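Local coordinates for protein endoglucanase 1 (Humicola insolens, PDB 6YP1) that hydrolyses internal beta-1,4-glucosidic bonds in cellulose, lichenin and cereal beta-D-glucans, as a secreted monomeric endoglucanase of glycoside hydrolase family 7, at residues T91-H97 with P382-N388; S106-L111 with V341-W347; F129-V133 with D199-A203. The contacts are given in a common frame with arbitrary orientation. Residues are numbered along the deposited sequence.

The three contacts belong to the beta sandwich of the family 7 catalytic domain. Contact 1 pairs strands 92-96 and 383-392 in one layer; contact 2 pairs strands 108-112 and 340-347 in the facing layer; contact 3 crosses between layers, from strand 128-134, the neighbour of 383-392, to strand 192-203 with the proton donor E202. Their centres lie about 10 Å (contacts 1 and 2) and about 12 Å (the other two pairs) apart. Along the chain they are nested: contact 1 encloses contact 2, which encloses contact 3. Strands distant in sequence thus interleave, so that one layer backs the layer that carries the catalytic residues and W347.

Contact 1 of 3, residues T91-H97 with P382-N388; sequences TSLRLQH and PEVTYTN. With ACM (acetamide), chain G; SO4 (sulfate ion), chain Q.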
loop_
_atom_site.group_PDB
_atom_site.type_symbol
_atom_site.label_atom_id
_atom_site.label_comp_id
_atom_site.label_asym_id
_atom_site.label_seq_id
_atom_site.Cartn_x
_atom_site.Cartn_y
_atom_site.Cartn_z
ATOM N N THR A 91 2.591 12.116 15.138
ATOM C CA THR A 91 3.240 11.422 14.031
ATOM C C THR A 91 2.647 10.033 13.802
ATOM O O THR A 91 3.210 9.276 13.003
ATOM C CB THR A 91 4.736 11.320 14.257
ATOM O OG1 THR A 91 4.939 10.410 15.353
ATOM C CG2 THR A 91 5.384 12.658 14.564
ATOM N N SER A 92 1.549 9.684 14.463
ATOM C CA SER A 92 0.953 8.354 14.334
ATOM C C SER A 92 -0.322 8.367 13.490
ATOM O O SER A 92 -1.160 9.267 13.630
ATOM C CB SER A 92 0.589 7.771 15.695
ATOM O OG SER A 92 1.665 7.344 16.424
ATOM N N LEU A 93 -0.473 7.322 12.684
ATOM C CA LEU A 93 -1.697 7.023 11.918
ATOM C C LEU A 93 -2.199 5.658 12.388
ATOM O O LEU A 93 -1.497 4.663 12.301
ATOM C CB LEU A 93 -1.357 6.951 10.419
ATOM C CG LEU A 93 -2.437 6.416 9.510
ATOM C CD1 LEU A 93 -3.652 7.330 9.457
ATOM C CD2 LEU A 93 -1.922 6.177 8.133
ATOM N N ARG A 94 -3.449 5.645 12.851
ATOM C CA ARG A 94 -4.128 4.423 13.310
ATOM C C ARG A 94 -5.176 4.033 12.266
ATOM O O ARG A 94 -6.035 4.865 11.931
ATOM C CB ARG A 94 -4.750 4.660 14.658
ATOM C CG ARG A 94 -5.441 3.454 15.278
ATOM C CD ARG A 94 -6.231 3.824 16.491
ATOM N NE ARG A 94 -6.826 2.695 17.162
ATOM C CZ ARG A 94 -7.800 2.762 18.020
ATOM N NH1 ARG A 94 -8.406 3.899 18.278
ATOM N NH2 ARG A 94 -8.224 1.673 18.626
ATOM N N LEU A 95 -5.103 2.782 11.814
ATOM C CA LEU A 95 -6.099 2.219 10.886
ATOM C C LEU A 95 -6.786 1.060 11.572
ATOM O O LEU A 95 -6.154 0.044 11.897
ATOM C CB LEU A 95 -5.429 1.749 9.594
ATOM C CG LEU A 95 -4.660 2.778 8.789
ATOM C CD1 LEU A 95 -4.051 2.127 7.556
ATOM C CD2 LEU A 95 -5.518 3.948 8.373
ATOM N N GLN A 96 -8.080 1.225 11.808
ATOM C CA GLN A 96 -8.928 0.195 12.424
ATOM C C GLN A 96 -9.691 -0.537 11.323
ATOM O O GLN A 96 -10.431 0.089 10.535
ATOM C CB GLN A 96 -9.930 0.868 13.365
ATOM C CG GLN A 96 -9.294 1.538 14.570
ATOM C CD GLN A 96 -10.285 2.444 15.247
ATOM O OE1 GLN A 96 -10.457 3.579 14.779
ATOM N NE2 GLN A 96 -10.953 1.937 16.274
ATOM N N HIS A 97 -9.541 -1.853 11.278
ATOM C CA HIS A 97 -10.246 -2.662 10.261
ATOM C C HIS A 97 -11.727 -2.777 10.564
ATOM O O HIS A 97 -12.542 -2.708 9.634
ATOM C CB HIS A 97 -9.569 -4.016 10.188
ATOM C CG HIS A 97 -10.129 -4.900 9.126
ATOM N ND1 HIS A 97 -10.099 -4.533 7.789
ATOM C CD2 HIS A 97 -10.680 -6.139 9.250
ATOM C CE1 HIS A 97 -10.626 -5.510 7.104
ATOM N NE2 HIS A 97 -10.985 -6.498 7.942
ATOM N N PRO A 382 -9.137 -5.910 14.750
ATOM C CA PRO A 382 -7.793 -5.765 14.206
ATOM C C PRO A 382 -7.503 -4.317 13.848
ATOM O O PRO A 382 -8.387 -3.582 13.371
ATOM C CB PRO A 382 -7.835 -6.652 12.946
ATOM C CG PRO A 382 -8.986 -7.571 13.153
ATOM C CD PRO A 382 -10.015 -6.747 13.911
ATOM N N GLU A 383 -6.245 -3.916 14.021
ATOM C CA GLU A 383 -5.844 -2.547 13.743
ATOM C C GLU A 383 -4.336 -2.510 13.598
ATOM O O GLU A 383 -3.649 -3.446 14.080
ATOM C CB GLU A 383 -6.292 -1.580 14.850
ATOM C CG GLU A 383 -5.811 -1.951 16.267
ATOM C CD GLU A 383 -6.108 -0.826 17.218
ATOM O OE1 GLU A 383 -5.395 0.206 17.154
ATOM O OE2 GLU A 383 -7.062 -0.921 18.013
ATOM N N VAL A 384 -3.831 -1.437 12.992
ATOM C CA VAL A 384 -2.390 -1.181 12.895
ATOM C C VAL A 384 -2.168 0.292 13.171
ATOM O O VAL A 384 -3.030 1.114 12.876
ATOM C CB VAL A 384 -1.840 -1.591 11.506
ATOM C CG1 VAL A 384 -2.436 -0.763 10.382
ATOM C CG2 VAL A 384 -0.317 -1.584 11.455
ATOM N N THR A 385 -0.998 0.623 13.705
ATOM C CA THR A 385 -0.550 1.998 13.841
ATOM C C THR A 385 0.811 2.133 13.193
ATOM O O THR A 385 1.729 1.374 13.527
ATOM C CB THR A 385 -0.538 2.450 15.305
ATOM O OG1 THR A 385 -1.844 2.317 15.840
ATOM C CG2 THR A 385 -0.143 3.894 15.456
ATOM N N TYR A 386 0.934 3.115 12.307
ATOM C CA TYR A 386 2.218 3.508 11.685
ATOM C C TYR A 386 2.632 4.826 12.266
ATOM O O TYR A 386 1.802 5.746 12.322
ATOM C CB TYR A 386 2.023 3.654 10.162
ATOM C CG TYR A 386 1.550 2.397 9.443
ATOM C CD1 TYR A 386 2.249 1.231 9.489
ATOM C CD2 TYR A 386 0.437 2.420 8.628
ATOM C CE1 TYR A 386 1.870 0.109 8.750
ATOM C CE2 TYR A 386 0.020 1.315 7.924
ATOM C CZ TYR A 386 0.749 0.164 7.967
ATOM O OH TYR A 386 0.393 -0.966 7.270
ATOM N N THR A 387 3.891 4.965 12.658
ATOM C CA THR A 387 4.338 6.146 13.366
ATOM C C THR A 387 5.677 6.598 12.815
ATOM O O THR A 387 6.535 5.829 12.420
ATOM C CB THR A 387 4.386 5.877 14.877
ATOM O OG1 THR A 387 3.139 5.370 15.322
ATOM C CG2 THR A 387 4.795 7.047 15.712
ATOM N N ASN A 388 5.879 7.937 12.844
ATOM C CA ASN A 388 7.168 8.535 12.446
ATOM C C ASN A 388 7.554 8.138 11.027
ATOM O O ASN A 388 8.699 7.700 10.795
ATOM C CB ASN A 388 8.258 8.196 13.468
ATOM C CG ASN A 388 7.968 8.715 14.848
ATOM O OD1 ASN A 388 7.499 9.860 14.994
ATOM N ND2 ASN A 388 8.222 7.892 15.858
HETATM C C1 ACM G . 3.131 10.595 18.631
HETATM O O ACM G . 3.700 11.415 17.822
HETATM N N ACM G . 3.670 9.446 19.020
HETATM C C2 ACM G . 1.796 10.810 19.288
HETATM S S SO4 Q . -10.691 2.747 21.031
HETATM O O1 SO4 Q . -10.413 3.938 20.261
HETATM O O2 SO4 Q . -11.876 2.965 21.789
HETATM O O3 SO4 Q . -9.602 2.543 21.951
HETATM O O4 SO4 Q . -10.820 1.583 20.155
HETATM O O HOH W 1 -9.898 -0.847 17.174
#
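A guanidinium shared between a carboxylate and a sulfate marks this antiparallel strand pair. R94, paired across the strands with T385, extends diagonally to E383 in a two-pronged salt bridge (NE to OE1 and NH2 to OE2, both 2.9 Å), while its NH1 meets O1 of the sulfate, probably from the crystallisation liquor, at 2.8 Å. E383 also pairs with K137, and a water joins its OE2 to Q96 NE2. The axes of the short strands run at 167°, with paired bonds at L93/Y386 (L93 N to Y386 O 2.8 Å) and L95/V384 (L95 N to V384 O 2.9 Å). H97 N to P382 O (2.9 Å) and N388 N to T91 O (3.0 Å) close the ends. S92 OG and T387 OG1 hydrogen-bond at 2.7 Å, and acetamide O accepts from T91 N at 3.0 Å. On the other face L95 CD1 packs against Y386 CE2 (4.2 Å), whose ring meets W201. The chemistry is two-sided: a polar, charge-paired outer face and an apolar buried one.

Contact 2 of 3, residues S106-L111 with V341-W347; sequences SPRVYL and VLAMSIW. With GOL (glycerol), chain L.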
loop_
_atom_site.group_PDB
_atom_site.type_symbol
_atom_site.label_atom_id
_atom_site.label_comp_id
_atom_site.label_asym_id
_atom_site.label_seq_id
_atom_site.Cartn_x
_atom_site.Cartn_y
_atom_site.Cartn_z
ATOM N N SER A 106 -12.195 -1.209 6.731
ATOM C CA SER A 106 -11.002 -1.654 5.974
ATOM C C SER A 106 -10.378 -0.497 5.208
ATOM O O SER A 106 -10.250 -0.542 3.984
ATOM C CB SER A 106 -11.417 -2.778 5.065
ATOM O OG SER A 106 -10.311 -3.450 4.444
ATOM N N PRO A 107 -9.963 0.582 5.893
ATOM C CA PRO A 107 -9.581 1.791 5.171
ATOM C C PRO A 107 -8.313 1.636 4.363
ATOM O O PRO A 107 -7.371 0.979 4.763
ATOM C CB PRO A 107 -9.376 2.805 6.306
ATOM C CG PRO A 107 -9.047 1.966 7.527
ATOM C CD PRO A 107 -9.988 0.784 7.342
ATOM N N ARG A 108 -8.293 2.380 3.226
ATOM C CA ARG A 108 -7.108 2.622 2.420
ATOM C C ARG A 108 -6.994 4.143 2.263
ATOM O O ARG A 108 -7.929 4.796 1.838
ATOM C CB ARG A 108 -7.182 1.976 1.049
ATOM C CG ARG A 108 -5.956 2.237 0.189
ATOM C CD ARG A 108 -5.935 1.507 -1.110
ATOM N NE ARG A 108 -6.934 1.954 -2.077
ATOM C CZ ARG A 108 -7.955 1.272 -2.551
ATOM N NH1 ARG A 108 -8.278 0.075 -2.106
ATOM N NH2 ARG A 108 -8.714 1.863 -3.447
ATOM N N VAL A 109 -5.803 4.662 2.619
ATOM C CA VAL A 109 -5.550 6.100 2.587
ATOM C C VAL A 109 -4.254 6.366 1.814
ATOM O O VAL A 109 -3.385 5.509 1.686
ATOM C CB VAL A 109 -5.445 6.697 3.995
ATOM C CG1 VAL A 109 -6.729 6.475 4.781
ATOM C CG2 VAL A 109 -4.229 6.164 4.802
ATOM N N TYR A 110 -4.125 7.630 1.393
ATOM C CA TYR A 110 -2.922 8.149 0.729
ATOM C C TYR A 110 -2.387 9.343 1.487
ATOM O O TYR A 110 -3.121 10.075 2.143
ATOM C CB TYR A 110 -3.186 8.546 -0.734
ATOM C CG TYR A 110 -4.051 7.546 -1.467
ATOM C CD1 TYR A 110 -3.678 6.220 -1.535
ATOM C CD2 TYR A 110 -5.259 7.912 -2.012
ATOM C CE1 TYR A 110 -4.543 5.279 -2.054
ATOM C CE2 TYR A 110 -6.128 6.992 -2.560
ATOM C CZ TYR A 110 -5.790 5.653 -2.542
ATOM O OH TYR A 110 -6.639 4.652 -2.976
ATOM N N LEU A 111 -1.068 9.594 1.292
ATOM C CA LEU A 111 -0.422 10.748 1.911
ATOM C C LEU A 111 -0.452 11.961 0.967
ATOM O O LEU A 111 0.122 11.946 -0.125
ATOM C CB LEU A 111 1.017 10.405 2.277
ATOM C CG LEU A 111 1.681 11.371 3.266
ATOM C CD1 LEU A 111 1.105 11.234 4.653
ATOM C CD2 LEU A 111 3.176 11.186 3.284
ATOM N N VAL A 341 3.113 7.518 -5.075
ATOM C CA VAL A 341 2.220 7.903 -3.991
ATOM C C VAL A 341 2.235 6.812 -2.912
ATOM O O VAL A 341 2.217 5.633 -3.202
ATOM C CB VAL A 341 0.801 8.093 -4.538
ATOM C CG1 VAL A 341 -0.242 8.333 -3.439
ATOM C CG2 VAL A 341 0.771 9.223 -5.570
ATOM N N LEU A 342 2.272 7.262 -1.641
ATOM C CA LEU A 342 2.235 6.382 -0.490
ATOM C C LEU A 342 0.780 6.066 -0.108
ATOM O O LEU A 342 -0.026 6.962 0.163
ATOM C CB LEU A 342 2.935 7.052 0.687
ATOM C CG LEU A 342 3.010 6.200 1.950
ATOM C CD1 LEU A 342 3.888 4.977 1.776
ATOM C CD2 LEU A 342 3.483 7.017 3.137
ATOM N N ALA A 343 0.486 4.759 -0.101
ATOM C CA ALA A 343 -0.796 4.181 0.288
ATOM C C ALA A 343 -0.596 3.368 1.562
ATOM O O ALA A 343 0.397 2.640 1.697
ATOM C CB ALA A 343 -1.348 3.305 -0.819
ATOM N N MET A 344 -1.559 3.445 2.478
ATOM C CA MET A 344 -1.554 2.662 3.718
ATOM C C MET A 344 -2.952 2.073 3.878
ATOM O O MET A 344 -3.953 2.778 3.708
ATOM C CB MET A 344 -1.141 3.537 4.900
ATOM C CG MET A 344 0.336 3.878 4.837
ATOM S SD MET A 344 0.913 5.202 5.888
ATOM C CE MET A 344 0.194 6.588 5.096
ATOM N N SER A 345 -3.020 0.799 4.248
ATOM C CA SER A 345 -4.310 0.127 4.281
ATOM C C SER A 345 -4.279 -1.000 5.296
ATOM O O SER A 345 -3.247 -1.466 5.770
ATOM C CB SER A 345 -4.756 -0.391 2.944
ATOM O OG SER A 345 -3.947 -1.473 2.587
ATOM N N ILE A 346 -5.497 -1.496 5.596
ATOM C CA ILE A 346 -5.665 -2.708 6.401
ATOM C C ILE A 346 -6.782 -3.507 5.770
ATOM O O ILE A 346 -7.838 -2.900 5.450
ATOM C CB ILE A 346 -5.897 -2.371 7.899
ATOM C CG1 ILE A 346 -5.884 -3.639 8.744
ATOM C CG2 ILE A 346 -7.146 -1.543 8.134
ATOM C CD1 ILE A 346 -5.798 -3.346 10.231
ATOM N N TRP A 347 -6.605 -4.789 5.556
ATOM C CA TRP A 347 -7.612 -5.556 4.824
ATOM C C TRP A 347 -7.484 -7.050 5.148
ATOM O O TRP A 347 -6.472 -7.526 5.686
ATOM C CB TRP A 347 -7.540 -5.274 3.305
ATOM C CG TRP A 347 -6.247 -5.594 2.620
ATOM C CD1 TRP A 347 -5.060 -4.906 2.640
ATOM C CD2 TRP A 347 -6.040 -6.692 1.698
ATOM N NE1 TRP A 347 -4.154 -5.494 1.800
ATOM C CE2 TRP A 347 -4.730 -6.572 1.214
ATOM C CE3 TRP A 347 -6.845 -7.705 1.208
ATOM C CZ2 TRP A 347 -4.221 -7.433 0.258
ATOM C CZ3 TRP A 347 -6.348 -8.555 0.271
ATOM C CH2 TRP A 347 -5.071 -8.432 -0.170
HETATM C C1 GOL L . -7.651 -3.890 -1.125
HETATM O O1 GOL L . -7.009 -5.082 -1.589
HETATM C C2 GOL L . -6.767 -3.060 -0.175
HETATM O O2 GOL L . -7.299 -1.733 0.021
HETATM C C3 GOL L . -5.376 -2.890 -0.758
HETATM O O3 GOL L . -4.632 -1.875 -0.088
HETATM O O HOH W 2 -8.162 -1.594 2.610
HETATM O O HOH W 3 1.965 10.055 -1.132
#
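Two antiparallel strands of the family 7 beta sandwich lie side by side in one sheet, with their short axes 4.6 Å apart at closest approach and at 157°. One face is a row of apolar bumps: P107, V109 and L111 from one strand sit beside I346, M344 and L342 from the other. P107 CD rests on I346 CG2 (3.8 Å), V109 CG2 lies against the M344 stem at CB (4.1 Å), and L111 CB touches L342 CB (4.2 Å). L93 and L95 of strand 92-96 pack onto these ridges from the facing layer.

The opposite face is more hollow. A343 and S345 are small, and the Y110 ring lays its edge into the space over A343, CD1 to CB 3.8 Å. This ring slants back toward R108, whose NE donates to Y110 OH (2.9 Å), a hydroxyl also bonded to D34. Between R108, S345 and W347 a pocket remains, occupied here by a glycerol, probably from the crystallisation liquor: R108 NH1 binds its O2 (3.0 Å), S345 OG its O3 (2.8 Å), and its C2 lies over a face of the W347 indole. With the W347 side chain about 4 Å from that of the proton donor E202, this surface is part of the active-site region. V109 and M344 exchange both backbone bonds, V109 N to M344 O and M344 N to V109 O, each 2.9 Å. Farther on, L111 N still donates to L342 O (3.0 Å), but on the return side a water sits 2.8 Å from L111 O and 2.9 Å from L342 N.

Contact 3 of 3, residues F129-V133 with D199-A203; sequences FTFDV and DIWEA
The backbone of F129-V133 is fully extended within strand 128-134. D199-A203 turns a corner at I200 (phi/psi -56/-50) and is extended from W201 to A203. The segments face each other across the interior of the sandwich, too far apart for backbone pairing: nearest CA atoms are F129 and I200 at 8.8 Å, F131 and W201 at 10.1 Å, V133 and A203 at 10.4 Å, so the register advances in the same sense along both. F129, F131 and V133 project inward, with T130 and D132 on the other side of their strand. Polar bonds between the two segments are absent.

The aromatic packing centres on F131 (chi1 p, 60°), which presents its ring edge to a face of W201 (chi1 t, 163°; chi2 -91°) in a T-shaped stack, with planes at 84°, the F131 centroid 5.2 Å from that of the five-membered indole ring, and F131 CZ 3.7 Å from W201 CG.

Among the aliphatic side chains, I200 (chi1 m, chi2 t) fits beside both phenylalanines, its CD1 4.2 Å from F129 CD1 (F129 chi1 t) and its CG2 4.3 Å from F131 CE1, near the plane of that ring. V133 (chi1 p) places CG2 3.8 Å from W201 CZ2.

Around the contact, W201 NE1 bonds S144 OG, and Y386 meets its indole ring. D199 and E202 make no contact with F129-V133; their OD2 and OE2 lie 3.2 Å apart, and N143 holds E202 OE1.

Such a layer of large apolar side chains behind the E-x-D-x-x-E motif, which runs from the nucleophile E197 to the proton donor E202, is the hydrophobic backing of a family 7 active site.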
loop_
_atom_site.group_PDB
_atom_site.type_symbol
_atom_site.label_atom_id
_atom_site.label_comp_id
_atom_site.label_asym_id
_atom_site.label_seq_id
_atom_site.Cartn_x
_atom_site.Cartn_y
_atom_site.Cartn_z
ATOM N N PHE A 129 13.331 4.630 3.182
ATOM C CA PHE A 129 12.030 4.944 3.775
ATOM C C PHE A 129 11.924 4.124 5.038
ATOM O O PHE A 129 12.159 2.899 4.969
ATOM C CB PHE A 129 10.889 4.607 2.825
ATOM C CG PHE A 129 9.519 4.985 3.341
ATOM C CD1 PHE A 129 8.849 4.151 4.239
ATOM C CD2 PHE A 129 8.928 6.179 2.960
ATOM C CE1 PHE A 129 7.619 4.538 4.765
ATOM C CE2 PHE A 129 7.727 6.548 3.491
ATOM C CZ PHE A 129 7.077 5.741 4.383
ATOM N N THR A 130 11.496 4.738 6.114
ATOM C CA THR A 130 11.437 4.089 7.440
ATOM C C THR A 130 10.148 4.480 8.143
ATOM O O THR A 130 9.659 5.604 8.008
ATOM C CB THR A 130 12.690 4.510 8.223
ATOM O OG1 THR A 130 13.806 3.985 7.517
ATOM C CG2 THR A 130 12.706 4.025 9.663
ATOM N N PHE A 131 9.658 3.539 8.951
ATOM C CA PHE A 131 8.500 3.845 9.793
ATOM C C PHE A 131 8.567 2.956 11.033
ATOM O O PHE A 131 9.224 1.911 11.018
ATOM C CB PHE A 131 7.188 3.638 9.051
ATOM C CG PHE A 131 6.925 2.246 8.547
ATOM C CD1 PHE A 131 7.539 1.773 7.395
ATOM C CD2 PHE A 131 6.083 1.388 9.241
ATOM C CE1 PHE A 131 7.294 0.480 6.957
ATOM C CE2 PHE A 131 5.859 0.107 8.796
ATOM C CZ PHE A 131 6.469 -0.322 7.671
ATOM N N ASP A 132 7.833 3.349 12.037
ATOM C CA ASP A 132 7.613 2.540 13.233
ATOM C C ASP A 132 6.238 1.920 13.158
ATOM O O ASP A 132 5.319 2.516 12.599
ATOM C CB ASP A 132 7.767 3.382 14.499
ATOM C CG ASP A 132 9.085 4.173 14.595
ATOM O OD1 ASP A 132 10.082 3.816 13.960
ATOM O OD2 ASP A 132 9.077 5.125 15.370
ATOM N N VAL A 133 6.089 0.724 13.741
ATOM C CA VAL A 133 4.809 0.008 13.637
ATOM C C VAL A 133 4.489 -0.694 14.935
ATOM O O VAL A 133 5.369 -1.143 15.683
ATOM C CB VAL A 133 4.807 -0.976 12.424
ATOM C CG1 VAL A 133 5.797 -2.101 12.612
ATOM C CG2 VAL A 133 3.422 -1.440 12.071
ATOM N N ASP A 199 5.499 -2.820 -2.909
ATOM C CA ASP A 199 4.937 -3.198 -1.605
ATOM C C ASP A 199 6.048 -3.208 -0.592
ATOM O O ASP A 199 6.742 -4.210 -0.370
ATOM C CB ASP A 199 4.212 -4.550 -1.683
ATOM C CG ASP A 199 2.995 -4.483 -2.555
ATOM O OD1 ASP A 199 2.311 -3.367 -2.487
ATOM O OD2 ASP A 199 2.675 -5.403 -3.248
ATOM N N ILE A 200 6.274 -2.047 -0.010
ATOM C CA ILE A 200 7.264 -1.916 1.076
ATOM C C ILE A 200 6.930 -2.893 2.198
ATOM O O ILE A 200 7.792 -3.667 2.638
ATOM C CB ILE A 200 7.337 -0.457 1.564
ATOM C CG1 ILE A 200 7.836 0.466 0.459
ATOM C CG2 ILE A 200 8.193 -0.339 2.809
ATOM C CD1 ILE A 200 7.842 1.961 0.819
ATOM N N TRP A 201 5.668 -2.876 2.631
ATOM C CA TRP A 201 5.263 -3.628 3.814
ATOM C C TRP A 201 3.898 -4.204 3.561
ATOM O O TRP A 201 2.930 -3.474 3.290
ATOM C CB TRP A 201 5.231 -2.653 5.022
ATOM C CG TRP A 201 4.497 -3.060 6.253
ATOM C CD1 TRP A 201 3.185 -2.805 6.512
ATOM C CD2 TRP A 201 5.007 -3.701 7.441
ATOM N NE1 TRP A 201 2.846 -3.202 7.768
ATOM C CE2 TRP A 201 3.951 -3.758 8.358
ATOM C CE3 TRP A 201 6.243 -4.248 7.816
ATOM C CZ2 TRP A 201 4.078 -4.331 9.632
ATOM C CZ3 TRP A 201 6.353 -4.825 9.072
ATOM C CH2 TRP A 201 5.290 -4.851 9.954
ATOM N N GLU A 202 3.796 -5.533 3.656
ATOM C CA GLU A 202 2.541 -6.263 3.758
ATOM C C GLU A 202 2.778 -7.254 4.881
ATOM O O GLU A 202 3.649 -8.114 4.748
ATOM C CB GLU A 202 2.144 -6.964 2.486
ATOM C CG GLU A 202 1.736 -5.977 1.370
ATOM C CD GLU A 202 1.385 -6.664 0.096
ATOM O OE1 GLU A 202 0.146 -6.831 -0.158
ATOM O OE2 GLU A 202 2.318 -7.131 -0.582
ATOM N N ALA A 203 2.094 -7.083 6.006
ATOM C CA ALA A 203 2.535 -7.863 7.193
ATOM C C ALA A 203 1.450 -7.932 8.223
ATOM O O ALA A 203 0.523 -7.087 8.296
ATOM C CB ALA A 203 3.774 -7.221 7.793
#